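PatF (Prochloron didemni, PDB 4BG2) belongs to the patellamide (cyanobactin) pathway and is related to prenyltransferases, so it may act on peptide natural products as that family does. Local coordinates at residues Asp13-Phe18 with Glu39-Ile44; Thr21-Phe26 with Gly64-Cys69; Pro30-Pro35 with Asp88-Gln93; Met135-Ile140 with Gly231-Lys236. One frame throughout, in Å; residues are numbered along the deposited sequence. Where two conformers were deposited one is given.

The four contacts trace how an antiparallel barrel of ten strands, wrapped by helices as in the ABBA prenyltransferase fold, is held from outside and across its interior. Contacts 1 and 2 share helix 3-25 and lie about 11 Å apart between centres, meeting where Ile41 and Ile44 pack on Val68. Contact 3, centred about 16 Å from both, takes up the start of helix 34-42, which also serves contact 1, and its Leu34 touches Gln23 and Tyr66 of contact 2. The segments of these three alternate along the chain, knitting the N-terminal helices onto the barrel; contact 4 follows in sequence, about 20 to 24 Å from the others between centres, and shares the barrel sheet with contact 2.

Contact 1 of 4, residues Asp13-Phe18 with Glu39-Ile44; sequences DRRLQF and EAILEI
On the outer helical layer of the barrel, Arg15 of helix 3-25 binds two backbone carbonyls, those of Ile41 and Ile44, in the C-terminal part of helix 34-42 and the residues after it. These two helices follow each other in the chain. The reach depends on the bend at the third torsion (chi3 -92°), beyond an extended CB-CG-CD start, which swings the guanidinium across to the carbonyls. There a single nitrogen does the bonding. Arg15 NH1 donates to Ile41 O at 2.8 Å, approaching nearly along the C=O axis, and to Ile44 O at 2.8 Å, this time tilted out of the carbonyl plane. Both oxygens lie at the guanidinium edge, close to its plane, as expected if the two N-H groups of NH1 are each used. Ile41 O also accepts a weak bond from Ile44 N, a turn closed just where the arginine takes hold. NE, on the chain side of the guanidinium, forms a salt bridge with Asp304, which probably steadies the charge in this buried place, while Cys48 and Val50 of strand 48-57 pack on the arginine's side chain. Van der Waals approaches complete the grip: Arg15 NH1 is 3.8 Å from Ile44 CB, and Arg15 CD rests 3.6 Å from Ile41 O, beside the oxygen that NH1 holds.

Contact 2 of 4, residues Thr21-Phe26 with Gly64-Cys69; sequences THQEAF and GRYEVC
His22 lies beside the phenol end of Tyr66, its ring edge meeting the hydroxyl: CD2 of His22 is 3.4 Å from Tyr66 OH and 3.7 Å from Tyr66 CE1. The ring planes are steeply inclined, 70° apart. The imidazole gets there because CG of His22 is anti to the backbone N (chi1 -177°), and His22 ND1 is tied to Tyr300 OH. From the next residue, Gln23 crosses the tyrosine at about a right angle, its CG only 3.2 Å from Tyr66 OH, while its amide NE2 bonds to Glu38. The hydroxyl itself makes a weak bond to Val19 O, one turn earlier on the helix. With an alanine here in place of the tyrosine, a gap is likely to open between His22, Gln23 and Leu34, and Val19 O would lose its weak bond. Helix 21-25 runs roughly antiparallel to strand 64-69 (156°), axes 9.4 Å apart at their closest; helix 3-25 thus packs on the barrel's outer surface along strand 60-70, as outer helices do in ABBA-type prenyltransferase folds.

Contact 3 of 4, residues Pro30-Pro35 with Asp88-Gln93; sequences PTFPLP and DKIDSQ
Phe32, in the loop leading into helix 34-42, carries most of this contact, lying between Gln93 and its own neighbour Pro33. With CG of Phe32 anti to the backbone N (chi1 -175°), the ring reaches out to the end of helix 79-91, where CG of Gln93 sits over one face, 3.7 Å from the Phe32 centroid and 23° off the ring normal, a CH-pi contact. The Gln93 amide follows the ring at 32° to its plane, and Phe32 CZ comes within 3.4 Å of Gln93 CB. At the ring's rim, Phe32 CE1 is 4.3 Å from Ile90 CG2. Next comes Pro33, at the N-cap position after a cis peptide bond; its CB covers the opposite face of Phe32 and lies 4.1 Å from Ile90 CG1. The segments meet by dispersion and CH-pi contact, with Gln93 OE1 also against the ring, 3.5 Å from Phe32 CE2, so cohesion depends on close fit rather than on directed polar pairs.

Contact 4 of 4, residues Met135-Ile140 with Gly231-Lys236; sequences MLYIHI and GAFFSK
Phe233, on strand 229-233, points toward strand 133-140 and meets Tyr137 there, with Phe233 CZ 3.6 Å from Tyr137 CE1 and Phe233 CE2 4.0 Å from the same carbon. The planes are 20° from parallel but offset, centroids 5.8 Å apart, so the ring faces share little area. A further ring, Phe244, meets Phe233 edge-to-face, so aromatic packing continues past the pair. On the tyrosine side, CE of selenomethionine Met135 lies over a face of the Tyr137 ring, 3.6 Å above it. Replacing Tyr137 with an alanine would probably leave Phe233 CZ without its neighbour and the methyl of Met135 without the ring it covers. Farther along, Ser235 OG lies within hydrogen-bonding reach of Val188 O and Asp157 OD1. The two strands are not adjacent: 173-181 and 186-194 lie between them in the barrel order, and the CA atoms of Tyr137 and Phe233 are 11.7 Å apart, so the pair spans part of the barrel's interior.

Contact 1 of 4, residues Asp13-Phe18 with Glu39-Ile44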
loop_
_atom_site.group_PDB
_atom_site.type_symbol
_atom_site.label_atom_id
_atom_site.label_comp_id
_atom_site.label_asym_id
_atom_site.label_seq_id
_atom_site.Cartn_x
_atom_site.Cartn_y
_atom_site.Cartn_z
ATOM N N ASP A 13 -19.825 9.399 -0.664
ATOM C CA ASP A 13 -20.152 9.257 -2.088
ATOM C C ASP A 13 -18.906 9.369 -2.963
ATOM O O ASP A 13 -18.737 8.588 -3.878
ATOM C CB ASP A 13 -21.180 10.313 -2.518
ATOM C CG ASP A 13 -22.505 10.172 -1.793
ATOM O OD1 ASP A 13 -22.991 9.036 -1.642
ATOM O OD2 ASP A 13 -23.073 11.202 -1.372
ATOM N N ARG A 14 -18.035 10.338 -2.686
ATOM C CA ARG A 14 -16.806 10.501 -3.489
ATOM C C ARG A 14 -15.866 9.290 -3.388
ATOM O O ARG A 14 -15.289 8.841 -4.378
ATOM C CB ARG A 14 -16.055 11.760 -3.075
ATOM C CG ARG A 14 -16.617 13.028 -3.685
ATOM C CD ARG A 14 -15.548 14.106 -3.824
ATOM N NE ARG A 14 -16.112 15.443 -3.679
ATOM C CZ ARG A 14 -16.488 15.997 -2.526
ATOM N NH1 ARG A 14 -16.377 15.345 -1.368
ATOM N NH2 ARG A 14 -16.990 17.225 -2.535
ATOM N N ARG A 15 -15.720 8.781 -2.170
ATOM C CA ARG A 15 -14.951 7.571 -1.900
ATOM C C ARG A 15 -15.346 6.443 -2.843
ATOM O O ARG A 15 -14.503 5.795 -3.472
ATOM C CB ARG A 15 -15.282 7.082 -0.500
ATOM C CG ARG A 15 -14.123 6.828 0.377
ATOM C CD ARG A 15 -14.689 6.539 1.766
ATOM N NE ARG A 15 -14.771 7.739 2.564
ATOM C CZ ARG A 15 -15.227 7.788 3.797
ATOM N NH1 ARG A 15 -15.653 6.692 4.403
ATOM N NH2 ARG A 15 -15.257 8.953 4.420
ATOM N N LEU A 16 -16.643 6.183 -2.880
ATOM C CA LEU A 16 -17.199 5.108 -3.690
ATOM C C LEU A 16 -16.967 5.378 -5.168
ATOM O O LEU A 16 -16.667 4.476 -5.935
ATOM C CB LEU A 16 -18.702 4.984 -3.412
ATOM C CG LEU A 16 -19.407 3.762 -3.987
ATOM C CD1 LEU A 16 -18.632 2.488 -3.694
ATOM C CD2 LEU A 16 -20.823 3.685 -3.422
ATOM N N GLN A 17 -17.106 6.629 -5.563
ATOM C CA GLN A 17 -16.912 7.003 -6.954
ATOM C C GLN A 17 -15.468 6.763 -7.409
ATOM O O GLN A 17 -15.253 6.207 -8.469
ATOM C CB GLN A 17 -17.356 8.443 -7.190
ATOM C CG GLN A 17 -17.264 8.803 -8.657
ATOM C CD GLN A 17 -18.113 7.908 -9.553
ATOM O OE1 GLN A 17 -19.235 7.536 -9.204
ATOM N NE2 GLN A 17 -17.575 7.543 -10.699
ATOM N N PHE A 18 -14.489 7.110 -6.574
ATOM C CA PHE A 18 -13.091 6.734 -6.862
ATOM C C PHE A 18 -12.951 5.245 -7.151
ATOM O O PHE A 18 -12.325 4.845 -8.131
ATOM C CB PHE A 18 -12.145 7.087 -5.706
ATOM C CG PHE A 18 -12.110 8.550 -5.377
ATOM C CD1 PHE A 18 -12.365 9.500 -6.342
ATOM C CD2 PHE A 18 -11.827 8.971 -4.089
ATOM C CE1 PHE A 18 -12.341 10.846 -6.033
ATOM C CE2 PHE A 18 -11.781 10.313 -3.777
ATOM C CZ PHE A 18 -12.041 11.255 -4.754
ATOM N N GLU A 39 -18.788 -1.809 0.835
ATOM C CA GLU A 39 -19.594 -1.612 2.029
ATOM C C GLU A 39 -18.700 -1.249 3.214
ATOM O O GLU A 39 -19.039 -0.372 4.009
ATOM C CB GLU A 39 -20.430 -2.864 2.346
ATOM C CG GLU A 39 -21.430 -3.189 1.253
ATOM C CD GLU A 39 -22.201 -4.489 1.464
ATOM O OE1 GLU A 39 -21.591 -5.552 1.752
ATOM O OE2 GLU A 39 -23.443 -4.446 1.322
ATOM N N ALA A 40 -17.544 -1.896 3.331
ATOM C CA ALA A 40 -16.676 -1.636 4.485
ATOM C C ALA A 40 -16.156 -0.191 4.529
ATOM O O ALA A 40 -16.137 0.447 5.597
ATOM C CB ALA A 40 -15.537 -2.616 4.528
ATOM N N ILE A 41 -15.758 0.346 3.382
ATOM C CA ILE A 41 -15.149 1.677 3.391
ATOM C C ILE A 41 -16.155 2.791 3.608
ATOM O O ILE A 41 -15.785 3.889 4.010
ATOM C CB ILE A 41 -14.327 1.984 2.133
ATOM C CG1 ILE A 41 -15.241 2.162 0.919
ATOM C CG2 ILE A 41 -13.245 0.931 1.943
ATOM C CD1 ILE A 41 -14.482 2.324 -0.373
ATOM N N LEU A 42 -17.419 2.516 3.332
ATOM C CA LEU A 42 -18.478 3.457 3.631
ATOM C C LEU A 42 -18.679 3.656 5.129
ATOM O O LEU A 42 -19.221 4.673 5.527
ATOM C CB LEU A 42 -19.798 3.001 3.002
ATOM C CG LEU A 42 -19.905 3.116 1.478
ATOM C CD1 LEU A 42 -21.294 2.674 1.021
ATOM C CD2 LEU A 42 -19.627 4.537 1.036
ATOM N N GLU A 43 -18.244 2.691 5.945
ATOM C CA GLU A 43 -18.364 2.794 7.391
ATOM C C GLU A 43 -17.252 3.587 8.052
ATOM O O GLU A 43 -17.344 3.883 9.235
ATOM C CB GLU A 43 -18.414 1.405 8.028
ATOM C CG GLU A 43 -19.593 0.559 7.580
ATOM C CD GLU A 43 -19.714 -0.728 8.386
ATOM O OE1 GLU A 43 -18.685 -1.398 8.628
ATOM O OE2 GLU A 43 -20.839 -1.068 8.799
ATOM N N ILE A 44 -16.201 3.945 7.317
ATOM C CA ILE A 44 -15.112 4.713 7.904
ATOM C C ILE A 44 -15.559 6.153 8.094
ATOM O O ILE A 44 -16.054 6.792 7.148
ATOM C CB ILE A 44 -13.827 4.653 7.064
ATOM C CG1 ILE A 44 -13.384 3.202 6.917
ATOM C CG2 ILE A 44 -12.704 5.436 7.747
ATOM C CD1 ILE A 44 -12.334 3.000 5.860
#

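Contact 2 of 4, residues Thr21-Phe26 with Gly64-Cys69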
loop_
_atom_site.group_PDB
_atom_site.type_symbol
_atom_site.label_atom_id
_atom_site.label_comp_id
_atom_site.label_asym_id
_atom_site.label_seq_id
_atom_site.Cartn_x
_atom_site.Cartn_y
_atom_site.Cartn_z
ATOM N N THR A 21 -14.932 4.369 -10.463
ATOM C CA THR A 21 -14.230 4.899 -11.633
ATOM C C THR A 21 -13.000 4.074 -11.990
ATOM O O THR A 21 -12.728 3.826 -13.155
ATOM C CB THR A 21 -13.845 6.352 -11.404
ATOM O OG1 THR A 21 -15.040 7.082 -11.119
ATOM C CG2 THR A 21 -13.152 6.949 -12.645
ATOM N N HIS A 22 -12.299 3.581 -10.979
ATOM C CA HIS A 22 -11.150 2.712 -11.211
ATOM C C HIS A 22 -11.542 1.366 -11.849
ATOM O O HIS A 22 -10.883 0.894 -12.804
ATOM C CB HIS A 22 -10.441 2.473 -9.889
ATOM C CG HIS A 22 -9.204 1.650 -10.001
ATOM N ND1 HIS A 22 -7.997 2.179 -10.403
ATOM C CD2 HIS A 22 -8.976 0.342 -9.751
ATOM C CE1 HIS A 22 -7.077 1.232 -10.391
ATOM N NE2 HIS A 22 -7.646 0.106 -10.002
ATOM N N GLN A 23 -12.593 0.741 -11.309
ATOM C CA GLN A 23 -13.124 -0.490 -11.894
ATOM C C GLN A 23 -13.512 -0.278 -13.361
ATOM O O GLN A 23 -13.218 -1.128 -14.204
ATOM C CB GLN A 23 -14.369 -0.974 -11.141
ATOM C CG GLN A 23 -14.072 -1.503 -9.749
ATOM C CD GLN A 23 -15.329 -1.666 -8.904
ATOM O OE1 GLN A 23 -16.428 -1.915 -9.426
ATOM N NE2 GLN A 23 -15.176 -1.505 -7.581
ATOM N N GLU A 24 -14.189 0.832 -13.651
ATOM C CA GLU A 24 -14.627 1.105 -15.017
ATOM C C GLU A 24 -13.419 1.243 -15.937
ATOM O O GLU A 24 -13.348 0.603 -16.967
ATOM C CB GLU A 24 -15.448 2.400 -15.097
ATOM C CG GLU A 24 -16.747 2.399 -14.300
ATOM C CD GLU A 24 -17.539 3.694 -14.456
ATOM O OE1 GLU A 24 -16.924 4.777 -14.657
ATOM O OE2 GLU A 24 -18.786 3.622 -14.391
ATOM N N ALA A 25 -12.476 2.084 -15.544
ATOM C CA ALA A 25 -11.301 2.380 -16.365
ATOM C C ALA A 25 -10.431 1.158 -16.704
ATOM O O ALA A 25 -9.883 1.070 -17.797
ATOM C CB ALA A 25 -10.457 3.441 -15.688
ATOM N N PHE A 26 -10.325 0.208 -15.783
ATOM C CA PHE A 26 -9.415 -0.925 -15.960
ATOM C C PHE A 26 -10.107 -2.269 -16.086
ATOM O O PHE A 26 -9.486 -3.295 -15.860
ATOM C CB PHE A 26 -8.377 -0.906 -14.836
ATOM C CG PHE A 26 -7.606 0.348 -14.829
ATOM C CD1 PHE A 26 -6.760 0.617 -15.900
ATOM C CD2 PHE A 26 -7.807 1.304 -13.872
ATOM C CE1 PHE A 26 -6.070 1.808 -15.963
ATOM C CE2 PHE A 26 -7.107 2.494 -13.907
ATOM C CZ PHE A 26 -6.247 2.754 -14.972
ATOM N N GLY A 64 -8.042 -4.496 -9.590
ATOM C CA GLY A 64 -8.929 -4.456 -8.418
ATOM C C GLY A 64 -8.146 -4.377 -7.116
ATOM O O GLY A 64 -8.199 -5.299 -6.307
ATOM N N ARG A 65 -7.439 -3.263 -6.922
ATOM C CA ARG A 65 -6.527 -3.061 -5.808
ATOM C C ARG A 65 -6.736 -1.685 -5.178
ATOM O O ARG A 65 -6.569 -0.647 -5.857
ATOM C CB ARG A 65 -5.077 -3.179 -6.268
ATOM C CG ARG A 65 -4.723 -4.508 -6.894
ATOM C CD ARG A 65 -3.483 -4.403 -7.764
ATOM N NE ARG A 65 -2.378 -3.822 -7.009
ATOM C CZ ARG A 65 -1.553 -4.507 -6.236
ATOM N NH1 ARG A 65 -1.651 -5.829 -6.117
ATOM N NH2 ARG A 65 -0.616 -3.859 -5.568
ATOM N N TYR A 66 -7.105 -1.679 -3.895
ATOM C CA TYR A 66 -7.367 -0.462 -3.150
ATOM C C TYR A 66 -6.843 -0.528 -1.733
ATOM O O TYR A 66 -6.970 -1.565 -1.052
ATOM C CB TYR A 66 -8.864 -0.252 -3.020
ATOM C CG TYR A 66 -9.606 -0.327 -4.318
ATOM C CD1 TYR A 66 -9.675 0.779 -5.152
ATOM C CD2 TYR A 66 -10.274 -1.490 -4.704
ATOM C CE1 TYR A 66 -10.356 0.727 -6.348
ATOM C CE2 TYR A 66 -10.982 -1.542 -5.895
ATOM C CZ TYR A 66 -11.008 -0.423 -6.714
ATOM O OH TYR A 66 -11.688 -0.432 -7.919
ATOM N N GLU A 67 -6.296 0.589 -1.274
ATOM C CA GLU A 67 -6.034 0.821 0.143
ATOM C C GLU A 67 -6.791 2.091 0.530
ATOM O O GLU A 67 -6.638 3.121 -0.112
ATOM C CB GLU A 67 -4.543 1.060 0.446
ATOM C CG GLU A 67 -3.577 -0.047 0.175
ATOM C CD GLU A 67 -4.001 -1.361 0.775
ATOM O OE1 GLU A 67 -4.517 -1.473 2.005
ATOM O OE2 GLU A 67 -3.771 -2.240 -0.051
ATOM N N VAL A 68 -7.585 2.006 1.601
ATOM C CA VAL A 68 -8.335 3.120 2.114
ATOM C C VAL A 68 -7.994 3.374 3.575
ATOM O O VAL A 68 -7.895 2.436 4.404
ATOM C CB VAL A 68 -9.832 2.841 1.975
ATOM C CG1 VAL A 68 -10.650 4.020 2.512
ATOM C CG2 VAL A 68 -10.180 2.587 0.516
ATOM N N CYS A 69 -7.818 4.637 3.923
ATOM C CA CYS A 69 -7.711 4.982 5.337
ATOM C C CYS A 69 -8.118 6.410 5.613
ATOM O O CYS A 69 -8.127 7.261 4.719
ATOM C CB CYS A 69 -6.288 4.750 5.854
ATOM S SG CYS A 69 -5.035 5.867 5.153
#

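Contact 3 of 4, residues Pro30-Pro35 with Asp88-Gln93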
loop_
_atom_site.group_PDB
_atom_site.type_symbol
_atom_site.label_atom_id
_atom_site.label_comp_id
_atom_site.label_asym_id
_atom_site.label_seq_id
_atom_site.Cartn_x
_atom_site.Cartn_y
_atom_site.Cartn_z
ATOM N N PRO A 30 -16.588 -7.061 -10.736
ATOM C CA PRO A 30 -16.925 -6.901 -9.317
ATOM C C PRO A 30 -16.955 -8.240 -8.577
ATOM O O PRO A 30 -17.949 -8.605 -7.975
ATOM C CB PRO A 30 -18.311 -6.243 -9.366
ATOM C CG PRO A 30 -18.910 -6.735 -10.637
ATOM C CD PRO A 30 -17.768 -6.895 -11.605
ATOM N N THR A 31 -15.847 -8.961 -8.645
ATOM C CA THR A 31 -15.689 -10.261 -8.025
ATOM C C THR A 31 -15.461 -10.100 -6.516
ATOM O O THR A 31 -14.881 -9.112 -6.069
ATOM C CB THR A 31 -14.463 -10.959 -8.661
ATOM O OG1 THR A 31 -14.645 -10.997 -10.084
ATOM C CG2 THR A 31 -14.260 -12.368 -8.141
ATOM N N PHE A 32 -15.937 -11.071 -5.749
ATOM C CA PHE A 32 -15.597 -11.201 -4.345
ATOM C C PHE A 32 -14.109 -10.932 -4.166
ATOM O O PHE A 32 -13.303 -11.488 -4.915
ATOM C CB PHE A 32 -15.903 -12.623 -3.864
ATOM C CG PHE A 32 -15.688 -12.813 -2.407
ATOM C CD1 PHE A 32 -14.448 -13.184 -1.906
ATOM C CD2 PHE A 32 -16.724 -12.579 -1.526
ATOM C CE1 PHE A 32 -14.246 -13.317 -0.534
ATOM C CE2 PHE A 32 -16.536 -12.721 -0.163
ATOM C CZ PHE A 32 -15.299 -13.091 0.337
ATOM N N PRO A 33 -13.724 -10.110 -3.169
ATOM C CA PRO A 33 -14.489 -9.451 -2.120
ATOM C C PRO A 33 -14.791 -7.964 -2.367
ATOM O O PRO A 33 -15.066 -7.215 -1.414
ATOM C CB PRO A 33 -13.552 -9.569 -0.932
ATOM C CG PRO A 33 -12.211 -9.338 -1.565
ATOM C CD PRO A 33 -12.283 -9.888 -2.964
ATOM N N LEU A 34 -14.822 -7.552 -3.623
ATOM C CA LEU A 34 -14.997 -6.138 -3.936
ATOM C C LEU A 34 -16.316 -5.515 -3.477
ATOM O O LEU A 34 -16.298 -4.453 -2.860
ATOM C CB LEU A 34 -14.757 -5.905 -5.419
ATOM C CG LEU A 34 -14.529 -4.486 -5.929
ATOM C CD1 LEU A 34 -13.830 -3.582 -4.914
ATOM C CD2 LEU A 34 -13.707 -4.575 -7.219
ATOM N N PRO A 35 -17.462 -6.156 -3.746
ATOM C CA PRO A 35 -18.692 -5.611 -3.135
ATOM C C PRO A 35 -18.638 -5.434 -1.622
ATOM O O PRO A 35 -19.048 -4.388 -1.113
ATOM C CB PRO A 35 -19.768 -6.638 -3.522
ATOM C CG PRO A 35 -19.267 -7.246 -4.784
ATOM C CD PRO A 35 -17.758 -7.282 -4.659
ATOM N N ASP A 88 -13.563 -10.758 9.223
ATOM C CA ASP A 88 -14.694 -11.623 9.616
ATOM C C ASP A 88 -15.625 -11.874 8.443
ATOM O O ASP A 88 -15.994 -13.004 8.178
ATOM C CB ASP A 88 -15.489 -11.022 10.783
ATOM C CG ASP A 88 -14.760 -11.129 12.118
ATOM O OD1 ASP A 88 -13.750 -11.862 12.219
ATOM O OD2 ASP A 88 -15.188 -10.448 13.083
ATOM N N LYS A 89 -15.978 -10.830 7.709
ATOM C CA LYS A 89 -16.817 -11.026 6.526
ATOM C C LYS A 89 -16.144 -11.920 5.459
ATOM O O LYS A 89 -16.768 -12.810 4.890
ATOM C CB LYS A 89 -17.257 -9.675 5.952
ATOM C CG LYS A 89 -18.049 -8.867 6.975
ATOM C CD LYS A 89 -19.193 -8.038 6.416
ATOM C CE LYS A 89 -20.347 -8.021 7.410
ATOM N NZ LYS A 89 -21.538 -7.419 6.761
ATOM N N ILE A 90 -14.854 -11.755 5.251
ATOM C CA ILE A 90 -14.164 -12.519 4.214
ATOM C C ILE A 90 -13.972 -13.984 4.609
ATOM O O ILE A 90 -14.126 -14.882 3.785
ATOM C CB ILE A 90 -12.842 -11.824 3.840
ATOM C CG1 ILE A 90 -13.180 -10.535 3.081
ATOM C CG2 ILE A 90 -11.950 -12.727 2.996
ATOM C CD1 ILE A 90 -12.049 -9.550 2.990
ATOM N N ASP A 91 -13.620 -14.219 5.861
ATOM C CA ASP A 91 -13.329 -15.571 6.325
ATOM C C ASP A 91 -14.558 -16.459 6.190
ATOM O O ASP A 91 -14.446 -17.616 5.768
ATOM C CB ASP A 91 -12.835 -15.561 7.771
ATOM C CG ASP A 91 -11.527 -16.311 7.946
ATOM O OD1 ASP A 91 -11.326 -17.368 7.301
ATOM O OD2 ASP A 91 -10.698 -15.851 8.760
ATOM N N SER A 92 -15.733 -15.905 6.493
ATOM C CA SER A 92 -16.966 -16.665 6.407
ATOM C C SER A 92 -17.370 -17.073 4.981
ATOM O O SER A 92 -18.351 -17.797 4.805
ATOM C CB SER A 92 -18.119 -15.916 7.081
ATOM O OG SER A 92 -18.135 -14.562 6.741
ATOM N N GLN A 93 -16.624 -16.628 3.978
ATOM C CA GLN A 93 -16.838 -17.062 2.599
ATOM C C GLN A 93 -16.275 -18.456 2.377
ATOM O O GLN A 93 -15.111 -18.722 2.691
ATOM C CB GLN A 93 -16.145 -16.096 1.638
ATOM C CG GLN A 93 -16.535 -16.270 0.179
ATOM C CD GLN A 93 -18.003 -16.012 -0.066
ATOM O OE1 GLN A 93 -18.680 -15.363 0.738
ATOM N NE2 GLN A 93 -18.505 -16.508 -1.192
#

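Contact 4 of 4, residues Met135-Ile140 with Gly231-Lys236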
loop_
_atom_site.group_PDB
_atom_site.type_symbol
_atom_site.label_atom_id
_atom_site.label_comp_id
_atom_site.label_asym_id
_atom_site.label_seq_id
_atom_site.Cartn_x
_atom_site.Cartn_y
_atom_site.Cartn_z
HETATM N N MSE A 135 -5.276 -6.614 2.268
HETATM C CA MSE A 135 -4.025 -5.899 2.465
HETATM C C MSE A 135 -4.255 -4.902 3.550
HETATM O O MSE A 135 -5.221 -4.134 3.532
HETATM C CB MSE A 135 -3.630 -5.195 1.156
HETATM C CG MSE A 135 -2.288 -4.462 1.263
HETATM SE SE MSE A 135 -0.802 -5.738 1.078
HETATM C CE MSE A 135 0.076 -5.378 2.780
ATOM N N LEU A 136 -3.388 -4.925 4.542
ATOM C CA LEU A 136 -3.509 -4.039 5.687
ATOM C C LEU A 136 -2.159 -3.394 5.947
ATOM O O LEU A 136 -1.170 -4.084 6.159
ATOM C CB LEU A 136 -3.938 -4.824 6.920
ATOM C CG LEU A 136 -5.221 -5.662 6.774
ATOM C CD1 LEU A 136 -5.374 -6.656 7.909
ATOM C CD2 LEU A 136 -6.467 -4.804 6.715
ATOM N N TYR A 137 -2.129 -2.063 5.976
ATOM C CA TYR A 137 -0.908 -1.362 6.265
ATOM C C TYR A 137 -1.047 -0.665 7.605
ATOM O O TYR A 137 -2.073 -0.056 7.872
ATOM C CB TYR A 137 -0.620 -0.321 5.170
ATOM C CG TYR A 137 -0.169 -0.914 3.862
ATOM C CD1 TYR A 137 1.105 -1.458 3.742
ATOM C CD2 TYR A 137 -0.993 -0.905 2.733
ATOM C CE1 TYR A 137 1.552 -1.985 2.543
ATOM C CE2 TYR A 137 -0.547 -1.444 1.528
ATOM C CZ TYR A 137 0.729 -1.978 1.451
ATOM O OH TYR A 137 1.199 -2.512 0.283
ATOM N N ILE A 138 0.010 -0.726 8.409
ATOM C CA ILE A 138 0.117 0.067 9.608
ATOM C C ILE A 138 1.010 1.267 9.282
ATOM O O ILE A 138 2.158 1.100 8.875
ATOM C CB ILE A 138 0.788 -0.733 10.749
ATOM C CG1 ILE A 138 0.130 -2.094 10.938
ATOM C CG2 ILE A 138 0.829 0.066 12.051
ATOM C CD1 ILE A 138 -1.267 -2.049 11.452
ATOM N N HIS A 139 0.501 2.472 9.497
ATOM C CA HIS A 139 1.284 3.690 9.310
ATOM C C HIS A 139 1.786 4.220 10.644
ATOM O O HIS A 139 1.003 4.531 11.525
ATOM C CB HIS A 139 0.462 4.745 8.605
ATOM C CG HIS A 139 0.172 4.400 7.191
ATOM N ND1 HIS A 139 1.135 4.443 6.210
ATOM C CD2 HIS A 139 -0.966 3.994 6.584
ATOM C CE1 HIS A 139 0.600 4.089 5.055
ATOM N NE2 HIS A 139 -0.671 3.795 5.258
ATOM N N ILE A 140 3.108 4.311 10.756
ATOM C CA ILE A 140 3.784 4.640 11.991
ATOM C C ILE A 140 4.083 6.129 11.994
ATOM O O ILE A 140 4.311 6.703 10.934
ATOM C CB ILE A 140 5.093 3.826 12.085
ATOM C CG1 ILE A 140 4.777 2.327 12.058
ATOM C CG2 ILE A 140 5.875 4.169 13.335
ATOM C CD1 ILE A 140 5.962 1.466 11.687
ATOM N N GLY A 231 10.574 4.597 -0.678
ATOM C CA GLY A 231 10.389 3.477 0.252
ATOM C C GLY A 231 10.787 2.162 -0.372
ATOM O O GLY A 231 10.858 2.027 -1.582
ATOM N N ALA A 232 11.057 1.189 0.464
ATOM C CA ALA A 232 11.367 -0.131 0.006
ATOM C C ALA A 232 10.660 -1.105 0.933
ATOM O O ALA A 232 10.730 -0.939 2.154
ATOM C CB ALA A 232 12.866 -0.354 0.044
ATOM N N PHE A 233 10.003 -2.113 0.380
ATOM C CA PHE A 233 9.448 -3.167 1.207
ATOM C C PHE A 233 10.302 -4.415 1.179
ATOM O O PHE A 233 10.522 -5.002 0.131
ATOM C CB PHE A 233 8.021 -3.514 0.782
ATOM C CG PHE A 233 6.976 -2.579 1.303
ATOM C CD1 PHE A 233 6.828 -2.357 2.655
ATOM C CD2 PHE A 233 6.083 -1.971 0.434
ATOM C CE1 PHE A 233 5.827 -1.526 3.125
ATOM C CE2 PHE A 233 5.086 -1.132 0.889
ATOM C CZ PHE A 233 4.969 -0.892 2.238
ATOM N N PHE A 234 10.799 -4.803 2.346
ATOM C CA PHE A 234 11.490 -6.071 2.526
ATOM C C PHE A 234 10.578 -7.125 3.181
ATOM O O PHE A 234 9.718 -6.804 4.008
ATOM C CB PHE A 234 12.710 -5.840 3.398
ATOM C CG PHE A 234 13.741 -4.937 2.755
ATOM C CD1 PHE A 234 13.599 -3.570 2.803
ATOM C CD2 PHE A 234 14.812 -5.478 2.073
ATOM C CE1 PHE A 234 14.531 -2.738 2.196
ATOM C CE2 PHE A 234 15.747 -4.665 1.459
ATOM C CZ PHE A 234 15.602 -3.295 1.515
ATOM N N SER A 235 10.784 -8.382 2.815
ATOM C CA SER A 235 10.058 -9.491 3.421
ATOM C C SER A 235 10.867 -10.750 3.261
ATOM O O SER A 235 11.558 -10.915 2.266
ATOM C CB SER A 235 8.702 -9.711 2.717
ATOM O OG SER A 235 7.887 -10.676 3.393
ATOM N N LYS A 236 10.697 -11.675 4.201
ATOM C CA LYS A 236 11.207 -13.042 4.048
ATOM C C LYS A 236 10.721 -13.660 2.733
ATOM O O LYS A 236 11.333 -14.557 2.199
ATOM C CB LYS A 236 10.670 -13.954 5.145
ATOM C CG LYS A 236 11.404 -15.284 5.255
ATOM C CD LYS A 236 10.821 -16.115 6.383
ATOM C CE LYS A 236 11.598 -17.409 6.598
ATOM N NZ LYS A 236 11.347 -18.405 5.506
#